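Long-range contacts in uncharacterized protein (Bacteroides eggerthii, PDB 4L3R), which is of unknown function but belongs to the DUF4847 family of the calycin clan, whose better-known members are beta-barrels that bind small ligands: residues B[13-23]-B[138-146]; B[46-55]-B[105-115]. All coordinates share one frame; numbering follows the deposited sequence.

Interaction 1 of 2, residues B[13-23]-B[138-146]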
ATOM      1  N   LYS B  13       5.334   4.654   8.439  1.00 77.09           N
ATOM      2  CA  LYS B  13       6.366   5.609   8.832  1.00 74.74           C
ATOM      3  C   LYS B  13       6.174   6.972   8.200  1.00 74.57           C
ATOM      4  O   LYS B  13       5.737   7.082   7.050  1.00 72.91           O
ATOM      5  CB  LYS B  13       7.763   5.074   8.465  1.00 76.17           C
ATOM      6  CG  LYS B  13       7.945   4.706   6.986  1.00 75.41           C
ATOM      7  CD  LYS B  13       9.375   4.295   6.665  1.00 77.80           C
ATOM      8  CE  LYS B  13       9.761   2.966   7.271  1.00 80.16           C
ATOM      9  NZ  LYS B  13      11.026   2.456   6.692  1.00 81.50           N
ATOM     10  N   THR B  14       6.550   8.013   8.957  1.00 68.86           N
ATOM     11  CA  THR B  14       6.530   9.398   8.515  1.00 64.07           C
ATOM     12  C   THR B  14       7.981   9.819   8.346  1.00 63.98           C
ATOM     13  O   THR B  14       8.770   9.703   9.289  1.00 65.72           O
ATOM     14  CB  THR B  14       5.757  10.250   9.516  1.00 67.26           C
ATOM     15  OG1 THR B  14       4.415   9.761   9.566  1.00 67.89           O
ATOM     16  CG2 THR B  14       5.754  11.730   9.147  1.00 58.95           C
ATOM     17  N   TRP B  15       8.337  10.278   7.144  1.00 55.31           N
ATOM     18  CA  TRP B  15       9.685  10.750   6.836  1.00 53.12           C
ATOM     19  C   TRP B  15       9.792  12.196   7.274  1.00 55.42           C
ATOM     20  O   TRP B  15       8.977  13.012   6.854  1.00 53.13           O
ATOM     21  CB  TRP B  15       9.972  10.603   5.341  1.00 49.60           C
ATOM     22  CG  TRP B  15      10.090   9.177   4.926  1.00 51.67           C
ATOM     23  CD1 TRP B  15       9.113   8.401   4.377  1.00 54.52           C
ATOM     24  CD2 TRP B  15      11.199   8.311   5.182  1.00 53.12           C
ATOM     25  NE1 TRP B  15       9.580   7.123   4.191  1.00 55.28           N
ATOM     26  CE2 TRP B  15      10.856   7.036   4.688  1.00 58.01           C
ATOM     27  CE3 TRP B  15      12.469   8.499   5.743  1.00 55.57           C
ATOM     28  CZ2 TRP B  15      11.747   5.951   4.729  1.00 59.35           C
ATOM     29  CZ3 TRP B  15      13.339   7.428   5.802  1.00 59.46           C
ATOM     30  CH2 TRP B  15      12.983   6.171   5.291  1.00 61.10           C
ATOM     31  N   LYS B  16      10.759  12.505   8.149  1.00 52.96           N
ATOM     32  CA  LYS B  16      10.976  13.850   8.677  1.00 51.87           C
ATOM     33  C   LYS B  16      12.201  14.453   8.006  1.00 55.17           C
ATOM     34  O   LYS B  16      13.257  13.825   8.012  1.00 56.33           O
ATOM     35  CB  LYS B  16      11.153  13.788  10.209  1.00 56.13           C
ATOM     36  CG  LYS B  16      11.524  15.111  10.888  1.00 61.41           C
ATOM     37  CD  LYS B  16      10.418  16.152  10.868  1.00 62.08           C
ATOM     38  CE  LYS B  16      10.918  17.451  11.456  1.00 64.48           C
ATOM     39  NZ  LYS B  16       9.811  18.282  11.996  1.00 69.87           N
ATOM     40  N   LEU B  17      12.068  15.668   7.444  1.00 49.01           N
ATOM     41  CA  LEU B  17      13.181  16.353   6.793  1.00 48.20           C
ATOM     42  C   LEU B  17      14.332  16.598   7.763  1.00 54.86           C
ATOM     43  O   LEU B  17      14.106  17.096   8.863  1.00 55.40           O
ATOM     44  CB  LEU B  17      12.708  17.701   6.231  1.00 46.70           C
ATOM     45  CG  LEU B  17      13.740  18.489   5.424  1.00 50.54           C
ATOM     46  CD1 LEU B  17      13.928  17.875   4.045  1.00 49.01           C
ATOM     47  CD2 LEU B  17      13.348  19.960   5.346  1.00 51.46           C
ATOM     48  N   SER B  18      15.558  16.233   7.358  1.00 53.63           N
ATOM     49  CA  SER B  18      16.770  16.436   8.156  1.00 56.32           C
ATOM     50  C   SER B  18      17.779  17.381   7.467  1.00 60.05           C
ATOM     51  O   SER B  18      18.630  17.937   8.157  1.00 62.12           O
ATOM     52  CB  SER B  18      17.443  15.099   8.445  1.00 62.10           C
ATOM     53  OG  SER B  18      17.797  14.436   7.243  1.00 72.51           O
ATOM     54  N   ARG B  19      17.700  17.562   6.130  1.00 53.70           N
ATOM     55  CA  ARG B  19      18.654  18.398   5.403  1.00 53.52           C
ATOM     56  C   ARG B  19      18.218  18.655   3.960  1.00 54.81           C
ATOM     57  O   ARG B  19      17.474  17.854   3.396  1.00 52.66           O
ATOM     58  CB  ARG B  19      20.046  17.710   5.382  1.00 54.74           C
ATOM     59  CG  ARG B  19      20.045  16.293   4.833  1.00 62.74           C
ATOM     60  CD  ARG B  19      21.292  15.530   5.239  1.00 73.33           C
ATOM     61  NE  ARG B  19      21.354  14.213   4.594  1.00 81.64           N
ATOM     62  CZ  ARG B  19      21.847  13.959   3.381  1.00 88.69           C
ATOM     63  NH1 ARG B  19      22.346  14.938   2.635  1.00 71.81           N
ATOM     64  NH2 ARG B  19      21.843  12.722   2.903  1.00 75.01           N
ATOM     65  N   ILE B  20      18.676  19.779   3.379  1.00 50.61           N
ATOM     66  CA  ILE B  20      18.489  20.134   1.961  1.00 49.01           C
ATOM     67  C   ILE B  20      19.829  20.691   1.509  1.00 56.87           C
ATOM     68  O   ILE B  20      20.141  21.829   1.829  1.00 57.71           O
ATOM     69  CB  ILE B  20      17.319  21.091   1.646  1.00 48.52           C
ATOM     70  CG1 ILE B  20      16.049  20.650   2.367  1.00 45.88           C
ATOM     71  CG2 ILE B  20      17.108  21.144   0.117  1.00 48.65           C
ATOM     72  CD1 ILE B  20      14.746  21.376   1.945  1.00 44.81           C
ATOM     73  N   THR B  21      20.638  19.893   0.820  1.00 55.80           N
ATOM     74  CA  THR B  21      21.995  20.304   0.476  1.00 58.93           C
ATOM     75  C   THR B  21      22.352  19.935  -0.964  1.00 64.72           C
ATOM     76  O   THR B  21      21.497  19.472  -1.719  1.00 62.93           O
ATOM     77  CB  THR B  21      22.945  19.671   1.504  1.00 66.70           C
ATOM     78  OG1 THR B  21      24.265  20.139   1.280  1.00 73.03           O
ATOM     79  CG2 THR B  21      22.900  18.145   1.507  1.00 62.89           C
ATOM     80  N   THR B  22      23.612  20.191  -1.349  1.00 65.87           N
ATOM     81  CA  THR B  22      24.124  19.896  -2.690  1.00 68.51           C
ATOM     82  C   THR B  22      24.326  18.392  -2.845  1.00 75.67           C
ATOM     83  O   THR B  22      24.365  17.666  -1.848  1.00 75.37           O
ATOM     84  CB  THR B  22      25.413  20.673  -2.960  1.00 75.49           C
ATOM     85  OG1 THR B  22      26.328  20.424  -1.891  1.00 75.24           O
ATOM     86  CG2 THR B  22      25.161  22.166  -3.117  1.00 71.94           C
ATOM     87  N   GLU B  23      24.471  17.931  -4.099  1.00 75.16           N
ATOM     88  CA  GLU B  23      24.568  16.506  -4.443  1.00 76.41           C
ATOM     89  C   GLU B  23      25.512  15.707  -3.521  1.00 83.45           C
ATOM     90  O   GLU B  23      25.086  14.674  -2.999  1.00 82.25           O
ATOM     91  CB  GLU B  23      24.977  16.307  -5.913  1.00 81.03           C
ATOM     92  CG  GLU B  23      24.511  14.970  -6.475  1.00 93.57           C
ATOM     93  CD  GLU B  23      24.675  14.766  -7.970  1.00118.12           C
ATOM     94  OE1 GLU B  23      25.070  15.726  -8.672  1.00113.65           O
ATOM     95  OE2 GLU B  23      24.377  13.645  -8.442  1.00113.78           O
ATOM     96  N   THR B 138      21.706  19.974  -9.209  1.00 75.21           N
ATOM     97  CA  THR B 138      21.099  18.799  -8.596  1.00 71.49           C
ATOM     98  C   THR B 138      21.344  18.888  -7.098  1.00 71.68           C
ATOM     99  O   THR B 138      22.505  18.898  -6.680  1.00 74.41           O
ATOM    100  CB  THR B 138      21.669  17.516  -9.206  1.00 76.84           C
ATOM    101  OG1 THR B 138      21.194  17.413 -10.547  1.00 77.02           O
ATOM    102  CG2 THR B 138      21.264  16.261  -8.430  1.00 72.81           C
ATOM    103  N   LYS B 139      20.263  18.942  -6.300  1.00 61.80           N
ATOM    104  CA  LYS B 139      20.331  19.019  -4.841  1.00 58.73           C
ATOM    105  C   LYS B 139      19.712  17.772  -4.246  1.00 59.29           C
ATOM    106  O   LYS B 139      19.151  16.955  -4.974  1.00 57.22           O
ATOM    107  CB  LYS B 139      19.627  20.297  -4.335  1.00 58.73           C
ATOM    108  CG  LYS B 139      20.578  21.495  -4.210  1.00 64.61           C
ATOM    109  CD  LYS B 139      20.090  22.716  -4.947  1.00 66.99           C
ATOM    110  CE  LYS B 139      21.043  23.872  -4.755  1.00 63.85           C
ATOM    111  NZ  LYS B 139      20.713  25.012  -5.642  1.00 74.16           N
ATOM    112  N   VAL B 140      19.853  17.599  -2.929  1.00 55.85           N
ATOM    113  CA  VAL B 140      19.302  16.438  -2.245  1.00 54.69           C
ATOM    114  C   VAL B 140      18.553  16.856  -1.001  1.00 53.77           C
ATOM    115  O   VAL B 140      19.018  17.721  -0.264  1.00 52.43           O
ATOM    116  CB  VAL B 140      20.369  15.369  -1.891  1.00 61.90           C
ATOM    117  CG1 VAL B 140      20.935  14.735  -3.148  1.00 64.46           C
ATOM    118  CG2 VAL B 140      21.490  15.934  -1.015  1.00 63.60           C
HETATM  119  N   MSE B 141      17.398  16.206  -0.760  1.00 47.40           N
HETATM  120  CA  MSE B 141      16.605  16.358   0.450  1.00 44.21           C
HETATM  121  C   MSE B 141      16.776  15.087   1.246  1.00 51.89           C
HETATM  122  O   MSE B 141      16.451  14.023   0.729  1.00 52.68           O
HETATM  123  CB  MSE B 141      15.123  16.549   0.131  1.00 43.37           C
HETATM  124  CG  MSE B 141      14.719  17.937  -0.267  1.00 47.55           C
HETATM  125 SE   MSE B 141      12.793  17.954  -0.563  0.75 50.75          SE
HETATM  126  CE  MSE B 141      12.842  17.175  -2.289  1.00 48.63           C
ATOM    127  N   GLY B 142      17.290  15.179   2.464  1.00 50.54           N
ATOM    128  CA  GLY B 142      17.478  14.015   3.320  1.00 51.74           C
ATOM    129  C   GLY B 142      16.351  13.917   4.325  1.00 53.97           C
ATOM    130  O   GLY B 142      15.886  14.939   4.827  1.00 51.43           O
ATOM    131  N   PHE B 143      15.900  12.688   4.614  1.00 51.81           N
ATOM    132  CA  PHE B 143      14.838  12.434   5.585  1.00 51.77           C
ATOM    133  C   PHE B 143      15.222  11.315   6.542  1.00 60.19           C
ATOM    134  O   PHE B 143      16.054  10.473   6.205  1.00 60.07           O
ATOM    135  CB  PHE B 143      13.530  12.045   4.888  1.00 51.16           C
ATOM    136  CG  PHE B 143      12.940  13.078   3.962  1.00 49.94           C
ATOM    137  CD1 PHE B 143      13.416  13.226   2.668  1.00 51.38           C
ATOM    138  CD2 PHE B 143      11.880  13.872   4.368  1.00 50.90           C
ATOM    139  CE1 PHE B 143      12.886  14.198   1.819  1.00 50.18           C
ATOM    140  CE2 PHE B 143      11.349  14.837   3.519  1.00 51.87           C
ATOM    141  CZ  PHE B 143      11.867  15.008   2.254  1.00 48.86           C
ATOM    142  N   THR B 144      14.579  11.290   7.718  1.00 59.93           N
ATOM    143  CA  THR B 144      14.749  10.239   8.724  1.00 64.03           C
ATOM    144  C   THR B 144      13.369   9.731   9.165  1.00 68.97           C
ATOM    145  O   THR B 144      12.404  10.496   9.175  1.00 66.11           O
ATOM    146  CB  THR B 144      15.570  10.740   9.916  1.00 75.48           C
ATOM    147  OG1 THR B 144      14.936  11.892  10.476  1.00 76.75           O
ATOM    148  CG2 THR B 144      17.003  11.074   9.531  1.00 74.56           C
ATOM    149  N   ALA B 145      13.282   8.439   9.509  1.00 69.13           N
ATOM    150  CA  ALA B 145      12.064   7.796  10.006  1.00 70.58           C
ATOM    151  C   ALA B 145      12.396   7.082  11.302  1.00 81.48           C
ATOM    152  O   ALA B 145      13.337   6.286  11.317  1.00 83.64           O
ATOM    153  CB  ALA B 145      11.532   6.810   8.977  1.00 70.26           C
ATOM    154  N   ARG B 146      11.662   7.365  12.394  1.00 81.58           N
ATOM    155  CA  ARG B 146      11.933   6.717  13.689  1.00 91.96           C
ATOM    156  C   ARG B 146      11.429   5.263  13.685  1.00112.70           C
ATOM    157  O   ARG B 146      10.461   4.960  12.948  1.00112.33           O
ATOM    158  CB  ARG B 146      11.302   7.500  14.857  1.00 94.38           C
ATOM    159  OXT ARG B 146      12.031   4.427  14.394  1.00135.46           O
TER
HETATM  160  O   HOH W   1       9.866  10.151  11.862  1.00 78.54           O
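Gly142 O is gripped by Ser18 and Arg19 together: Ser18 N makes a straight bond to it of 2.9 Å (177° at the hydrogen), while Ser18 OG and Arg19 N add weak ones. Two residues opposite one make this a classic beta bulge in the antiparallel pairing of strands 15-22 and 137-144, neighbours in the chain's sheet. Ser18 OG, held between its own backbone N and carbonyl carbon (chi1 59°), is thereby turned back onto the same oxygen as its amide. Within the same bulge, Gly142 N returns a 2.8 Å bond to Arg19 O, and the guanidinium of Arg19 lays one face over Gly142 CA.

On the face carrying Leu17, Ile20, Met141 and Phe143, Leu17 CD1 sits over the Phe143 ring, 4.2 Å from its centroid and offset toward the rim. Ile20 and the selenomethionine Met141 run side by side, pointing the same way. Leu17 and Phe143 also touch Phe111 of helix 106-116, so this face looks into the core. At the end of the pairing next to Ala145, Trp15 NE1 hydrogen-bonds Ile9 O, and Ala145 CB lies over the six-membered ring of Trp15, 3.8 Å from the centroid and 16° off the normal.

Interaction 2 of 2, residues B[46-55]-B[105-115]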
ATOM      1  N   LEU B  46      10.678  26.424  13.092  1.00 59.69           N
ATOM      2  CA  LEU B  46       9.553  25.766  12.418  1.00 57.77           C
ATOM      3  C   LEU B  46       9.890  24.297  12.133  1.00 58.68           C
ATOM      4  O   LEU B  46       8.998  23.455  12.196  1.00 58.01           O
ATOM      5  CB  LEU B  46       9.182  26.501  11.118  1.00 55.86           C
ATOM      6  CG  LEU B  46       8.551  27.883  11.330  1.00 61.97           C
ATOM      7  CD1 LEU B  46       8.599  28.705  10.072  1.00 60.19           C
ATOM      8  CD2 LEU B  46       7.111  27.766  11.830  1.00 65.80           C
ATOM      9  N   LEU B  47      11.176  23.982  11.865  1.00 53.67           N
ATOM     10  CA  LEU B  47      11.623  22.609  11.614  1.00 52.20           C
ATOM     11  C   LEU B  47      11.582  21.751  12.888  1.00 60.02           C
ATOM     12  O   LEU B  47      11.426  20.539  12.769  1.00 60.11           O
ATOM     13  CB  LEU B  47      13.043  22.608  11.019  1.00 51.06           C
ATOM     14  CG  LEU B  47      13.619  21.263  10.560  1.00 54.89           C
ATOM     15  CD1 LEU B  47      12.768  20.644   9.461  1.00 53.08           C
ATOM     16  CD2 LEU B  47      15.048  21.428  10.080  1.00 57.71           C
ATOM     17  N   LYS B  48      11.726  22.351  14.095  1.00 60.25           N
ATOM     18  CA  LYS B  48      11.646  21.599  15.367  1.00 63.14           C
ATOM     19  C   LYS B  48      10.221  21.067  15.633  1.00 68.56           C
ATOM     20  O   LYS B  48      10.077  20.100  16.388  1.00 70.22           O
ATOM     21  CB  LYS B  48      12.090  22.452  16.574  1.00 67.97           C
ATOM     22  CG  LYS B  48      13.599  22.619  16.722  1.00 83.03           C
ATOM     23  CD  LYS B  48      13.942  23.499  17.932  1.00 95.58           C
ATOM     24  CE  LYS B  48      15.427  23.752  18.091  1.00108.75           C
ATOM     25  NZ  LYS B  48      15.904  24.895  17.264  1.00114.91           N
ATOM     26  N   ILE B  49       9.173  21.709  15.056  1.00 64.00           N
ATOM     27  CA  ILE B  49       7.789  21.268  15.248  1.00 65.01           C
ATOM     28  C   ILE B  49       7.637  19.908  14.566  1.00 67.19           C
ATOM     29  O   ILE B  49       7.984  19.772  13.394  1.00 64.31           O
ATOM     30  CB  ILE B  49       6.765  22.322  14.737  1.00 67.78           C
ATOM     31  CG1 ILE B  49       6.842  23.609  15.597  1.00 70.90           C
ATOM     32  CG2 ILE B  49       5.336  21.750  14.762  1.00 69.73           C
ATOM     33  CD1 ILE B  49       6.183  24.854  14.989  1.00 77.30           C
ATOM     34  N   THR B  50       7.137  18.909  15.308  1.00 66.30           N
ATOM     35  CA  THR B  50       7.005  17.515  14.858  1.00 65.82           C
ATOM     36  C   THR B  50       6.273  17.368  13.516  1.00 66.74           C
ATOM     37  O   THR B  50       6.782  16.710  12.621  1.00 62.34           O
ATOM     38  CB  THR B  50       6.273  16.686  15.943  1.00 74.94           C
ATOM     39  OG1 THR B  50       7.016  16.795  17.159  1.00 77.02           O
ATOM     40  CG2 THR B  50       6.122  15.205  15.564  1.00 70.52           C
ATOM     41  N   GLU B  51       5.085  17.959  13.401  1.00 66.22           N
ATOM     42  CA  GLU B  51       4.241  17.847  12.209  1.00 64.61           C
ATOM     43  C   GLU B  51       4.766  18.616  10.985  1.00 64.05           C
ATOM     44  O   GLU B  51       4.275  18.351   9.893  1.00 62.61           O
ATOM     45  CB  GLU B  51       2.782  18.282  12.511  1.00 69.10           C
ATOM     46  CG  GLU B  51       2.588  19.735  12.941  1.00 86.67           C
ATOM     47  CD  GLU B  51       2.473  19.984  14.434  1.00116.40           C
ATOM     48  OE1 GLU B  51       3.171  19.290  15.210  1.00107.48           O
ATOM     49  OE2 GLU B  51       1.744  20.924  14.823  1.00120.31           O
ATOM     50  N   ASN B  52       5.734  19.546  11.131  1.00 59.16           N
ATOM     51  CA  ASN B  52       6.261  20.318   9.990  1.00 54.96           C
ATOM     52  C   ASN B  52       7.367  19.582   9.239  1.00 55.14           C
ATOM     53  O   ASN B  52       8.157  18.851   9.840  1.00 55.47           O
ATOM     54  CB  ASN B  52       6.781  21.680  10.444  1.00 52.79           C
ATOM     55  CG  ASN B  52       5.708  22.589  10.989  1.00 62.58           C
ATOM     56  OD1 ASN B  52       4.523  22.303  10.894  1.00 61.28           O
ATOM     57  ND2 ASN B  52       6.095  23.725  11.559  1.00 55.39           N
ATOM     58  N   PHE B  53       7.418  19.799   7.909  1.00 48.59           N
ATOM     59  CA  PHE B  53       8.387  19.219   6.976  1.00 45.97           C
ATOM     60  C   PHE B  53       8.377  17.686   7.035  1.00 50.51           C
ATOM     61  O   PHE B  53       9.423  17.047   7.185  1.00 49.47           O
ATOM     62  CB  PHE B  53       9.800  19.781   7.211  1.00 47.32           C
ATOM     63  CG  PHE B  53       9.871  21.288   7.136  1.00 47.71           C
ATOM     64  CD1 PHE B  53      10.129  21.927   5.931  1.00 48.32           C
ATOM     65  CD2 PHE B  53       9.699  22.065   8.273  1.00 50.35           C
ATOM     66  CE1 PHE B  53      10.167  23.316   5.858  1.00 48.88           C
ATOM     67  CE2 PHE B  53       9.751  23.457   8.202  1.00 52.77           C
ATOM     68  CZ  PHE B  53      10.000  24.074   6.998  1.00 49.49           C
ATOM     69  N   THR B  54       7.176  17.104   6.897  1.00 48.32           N
ATOM     70  CA  THR B  54       6.987  15.657   6.901  1.00 48.44           C
ATOM     71  C   THR B  54       6.654  15.171   5.488  1.00 50.55           C
ATOM     72  O   THR B  54       6.188  15.949   4.649  1.00 48.77           O
ATOM     73  CB  THR B  54       5.904  15.250   7.887  1.00 56.62           C
ATOM     74  OG1 THR B  54       4.664  15.855   7.515  1.00 59.97           O
ATOM     75  CG2 THR B  54       6.260  15.592   9.318  1.00 54.76           C
ATOM     76  N   LEU B  55       6.897  13.886   5.237  1.00 47.18           N
ATOM     77  CA  LEU B  55       6.637  13.239   3.951  1.00 46.73           C
ATOM     78  C   LEU B  55       6.097  11.839   4.228  1.00 52.67           C
ATOM     79  O   LEU B  55       6.622  11.135   5.091  1.00 54.00           O
ATOM     80  CB  LEU B  55       7.935  13.216   3.117  1.00 46.09           C
ATOM     81  CG  LEU B  55       7.960  12.387   1.822  1.00 50.20           C
ATOM     82  CD1 LEU B  55       7.103  13.031   0.742  1.00 49.60           C
ATOM     83  CD2 LEU B  55       9.380  12.265   1.304  1.00 51.12           C
ATOM     84  N   ASP B 105       7.893  31.090   4.432  1.00 57.77           N
ATOM     85  CA  ASP B 105       9.201  30.637   4.902  1.00 55.39           C
ATOM     86  C   ASP B 105      10.037  30.081   3.743  1.00 54.27           C
ATOM     87  O   ASP B 105       9.534  29.268   2.973  1.00 52.81           O
ATOM     88  CB  ASP B 105       9.015  29.564   5.987  1.00 56.81           C
ATOM     89  CG  ASP B 105      10.274  29.264   6.752  1.00 65.98           C
ATOM     90  OD1 ASP B 105      10.598  30.029   7.678  1.00 68.94           O
ATOM     91  OD2 ASP B 105      10.949  28.274   6.412  1.00 71.27           O
ATOM     92  N   LYS B 106      11.306  30.513   3.623  1.00 49.45           N
ATOM     93  CA  LYS B 106      12.185  30.076   2.531  1.00 47.98           C
ATOM     94  C   LYS B 106      12.465  28.575   2.560  1.00 51.27           C
ATOM     95  O   LYS B 106      12.539  27.978   1.488  1.00 50.44           O
ATOM     96  CB  LYS B 106      13.510  30.847   2.531  1.00 50.03           C
ATOM     97  CG  LYS B 106      13.347  32.314   2.135  1.00 49.29           C
ATOM     98  CD  LYS B 106      14.704  32.999   2.066  1.00 56.53           C
ATOM     99  CE  LYS B 106      14.616  34.432   1.593  1.00 67.88           C
ATOM    100  NZ  LYS B 106      15.962  35.027   1.403  1.00 74.68           N
ATOM    101  N   LEU B 107      12.627  27.959   3.747  1.00 47.50           N
ATOM    102  CA  LEU B 107      12.848  26.506   3.815  1.00 45.95           C
ATOM    103  C   LEU B 107      11.609  25.761   3.318  1.00 46.87           C
ATOM    104  O   LEU B 107      11.744  24.770   2.599  1.00 45.05           O
ATOM    105  CB  LEU B 107      13.204  26.043   5.239  1.00 46.58           C
ATOM    106  CG  LEU B 107      13.608  24.563   5.389  1.00 50.47           C
ATOM    107  CD1 LEU B 107      14.865  24.245   4.585  1.00 50.18           C
ATOM    108  CD2 LEU B 107      13.806  24.202   6.851  1.00 52.74           C
ATOM    109  N   ALA B 108      10.411  26.249   3.680  1.00 44.51           N
ATOM    110  CA  ALA B 108       9.139  25.650   3.250  1.00 45.05           C
ATOM    111  C   ALA B 108       8.940  25.786   1.727  1.00 49.85           C
ATOM    112  O   ALA B 108       8.454  24.850   1.095  1.00 48.69           O
ATOM    113  CB  ALA B 108       7.979  26.294   3.994  1.00 47.11           C
ATOM    114  N   LYS B 109       9.345  26.930   1.138  1.00 47.82           N
ATOM    115  CA  LYS B 109       9.248  27.129  -0.317  1.00 47.62           C
ATOM    116  C   LYS B 109      10.158  26.150  -1.063  1.00 50.06           C
ATOM    117  O   LYS B 109       9.744  25.567  -2.067  1.00 50.24           O
ATOM    118  CB  LYS B 109       9.627  28.569  -0.706  1.00 50.69           C
ATOM    119  CG  LYS B 109       8.589  29.628  -0.365  1.00 53.34           C
ATOM    120  CD  LYS B 109       9.151  31.021  -0.683  1.00 55.86           C
ATOM    121  CE  LYS B 109       8.170  32.125  -0.416  1.00 76.07           C
ATOM    122  NZ  LYS B 109       8.726  33.459  -0.770  1.00 91.07           N
ATOM    123  N   VAL B 110      11.401  25.981  -0.568  1.00 45.19           N
ATOM    124  CA  VAL B 110      12.390  25.071  -1.149  1.00 44.26           C
ATOM    125  C   VAL B 110      11.904  23.609  -1.024  1.00 49.73           C
ATOM    126  O   VAL B 110      12.046  22.832  -1.970  1.00 49.68           O
ATOM    127  CB  VAL B 110      13.780  25.285  -0.486  1.00 47.08           C
ATOM    128  CG1 VAL B 110      14.738  24.133  -0.788  1.00 46.58           C
ATOM    129  CG2 VAL B 110      14.386  26.611  -0.939  1.00 48.08           C
ATOM    130  N   PHE B 111      11.354  23.241   0.139  1.00 47.16           N
ATOM    131  CA  PHE B 111      10.840  21.891   0.399  1.00 46.62           C
ATOM    132  C   PHE B 111       9.725  21.508  -0.587  1.00 50.80           C
ATOM    133  O   PHE B 111       9.807  20.457  -1.219  1.00 50.29           O
ATOM    134  CB  PHE B 111      10.312  21.823   1.843  1.00 48.65           C
ATOM    135  CG  PHE B 111       9.717  20.504   2.272  1.00 49.86           C
ATOM    136  CD1 PHE B 111      10.529  19.468   2.700  1.00 52.31           C
ATOM    137  CD2 PHE B 111       8.344  20.333   2.340  1.00 51.79           C
ATOM    138  CE1 PHE B 111       9.983  18.278   3.156  1.00 53.15           C
ATOM    139  CE2 PHE B 111       7.794  19.130   2.784  1.00 54.73           C
ATOM    140  CZ  PHE B 111       8.619  18.112   3.201  1.00 52.58           C
ATOM    141  N   ILE B 112       8.715  22.379  -0.740  1.00 48.79           N
ATOM    142  CA  ILE B 112       7.564  22.124  -1.620  1.00 50.08           C
ATOM    143  C   ILE B 112       7.995  22.077  -3.093  1.00 55.72           C
ATOM    144  O   ILE B 112       7.596  21.149  -3.797  1.00 56.32           O
ATOM    145  CB  ILE B 112       6.433  23.171  -1.383  1.00 54.74           C
ATOM    146  CG1 ILE B 112       5.818  23.015   0.035  1.00 55.12           C
ATOM    147  CG2 ILE B 112       5.337  23.094  -2.463  1.00 56.05           C
ATOM    148  CD1 ILE B 112       4.916  21.775   0.270  1.00 58.89           C
ATOM    149  N   SER B 113       8.792  23.056  -3.560  1.00 51.88           N
ATOM    150  CA  SER B 113       9.265  23.062  -4.956  1.00 51.86           C
ATOM    151  C   SER B 113      10.137  21.859  -5.275  1.00 51.93           C
ATOM    152  O   SER B 113      10.016  21.289  -6.354  1.00 52.64           O
ATOM    153  CB  SER B 113      10.059  24.332  -5.271  1.00 56.50           C
ATOM    154  OG  SER B 113       9.187  25.433  -5.450  1.00 70.83           O
ATOM    155  N   GLY B 114      11.038  21.526  -4.359  1.00 45.96           N
ATOM    156  CA  GLY B 114      11.964  20.419  -4.524  1.00 44.99           C
ATOM    157  C   GLY B 114      11.289  19.072  -4.655  1.00 48.73           C
ATOM    158  O   GLY B 114      11.751  18.233  -5.431  1.00 48.29           O
ATOM    159  N   LEU B 115      10.186  18.849  -3.915  1.00 45.08           N
ATOM    160  CA  LEU B 115       9.465  17.569  -3.972  1.00 43.97           C
ATOM    161  C   LEU B 115       8.868  17.309  -5.348  1.00 49.47           C
ATOM    162  O   LEU B 115       8.949  16.180  -5.817  1.00 49.22           O
ATOM    163  CB  LEU B 115       8.388  17.480  -2.893  1.00 42.93           C
ATOM    164  CG  LEU B 115       8.932  17.191  -1.495  1.00 46.53           C
ATOM    165  CD1 LEU B 115       7.898  17.524  -0.451  1.00 45.88           C
ATOM    166  CD2 LEU B 115       9.360  15.717  -1.348  1.00 47.18           C
TER
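Phe53 points the edge of its ring at the face of Phe111, a T-shaped pair with centroids 5.5 Å apart and planes at 82°, where helix 106-116 packs against the start of strand 54-61. Phe53 and Thr54 both face His73 in a G1 beta bulge, with Phe53 in a left-handed backbone conformation. Phe111 is sandwiched: Phe53 CD1 stands 3.9 Å above one face, and Leu115 CD1 of its own helix lies over the other. Thr54 O comes to the edge of the same ring, 3.6 Å from CZ.

Among the aliphatic contacts, Leu107 CD2 lies over a face of the Phe53 ring, 4.2 Å from the centroid. With CG opposite the backbone N (chi1 -173°), the Leu107 branch reaches across to that ring, while Phe53 CE1 nestles against Ala108 CA at 3.6 Å. Replacing Phe53 with an alanine would probably open a gap beside Leu107 and Ala108 and leave Phe111 without its edge-on partner. Farther along the helix, Leu55 and Leu115 run oppositely past one another, CD1 of the first meeting CD2 of the second.

No hydrogen bond crosses the contact; each side is braced separately, Asn52 ND2 donating to Leu46 O at 3.0 Å. Capping the helix, Asp105 OD2 accepts weak bonds from Leu107 N and Ala108 N and is hydrogen-bonded to Ser43 OG, while OD1 meets the methyl Leu46 CD1 at 3.4 Å.

In the fold
Interaction 2 is nested within the chain loop that interaction 1 closes, and their centres lie about 10 Å apart. Strand 15-22 joins them: it pairs with 137-144 on one side and 54-61 on the other, where Trp15 O probably accepts a bond from Leu55 N at 2.8 Å. Helix 106-116 spans the shared inner face, Leu107 and Val110 touching Ile20, while Met141 CE comes 3.4 Å from Gly114 C. On the other face of strand 15-22, Lys16 NZ ties the turn after helix 37-48, probably hydrogen-bonded to Asn52 O at 2.8 Å. The antiparallel sheet, in which sequence neighbours pair and the first strand meets the last, is consistent with the calycin clan.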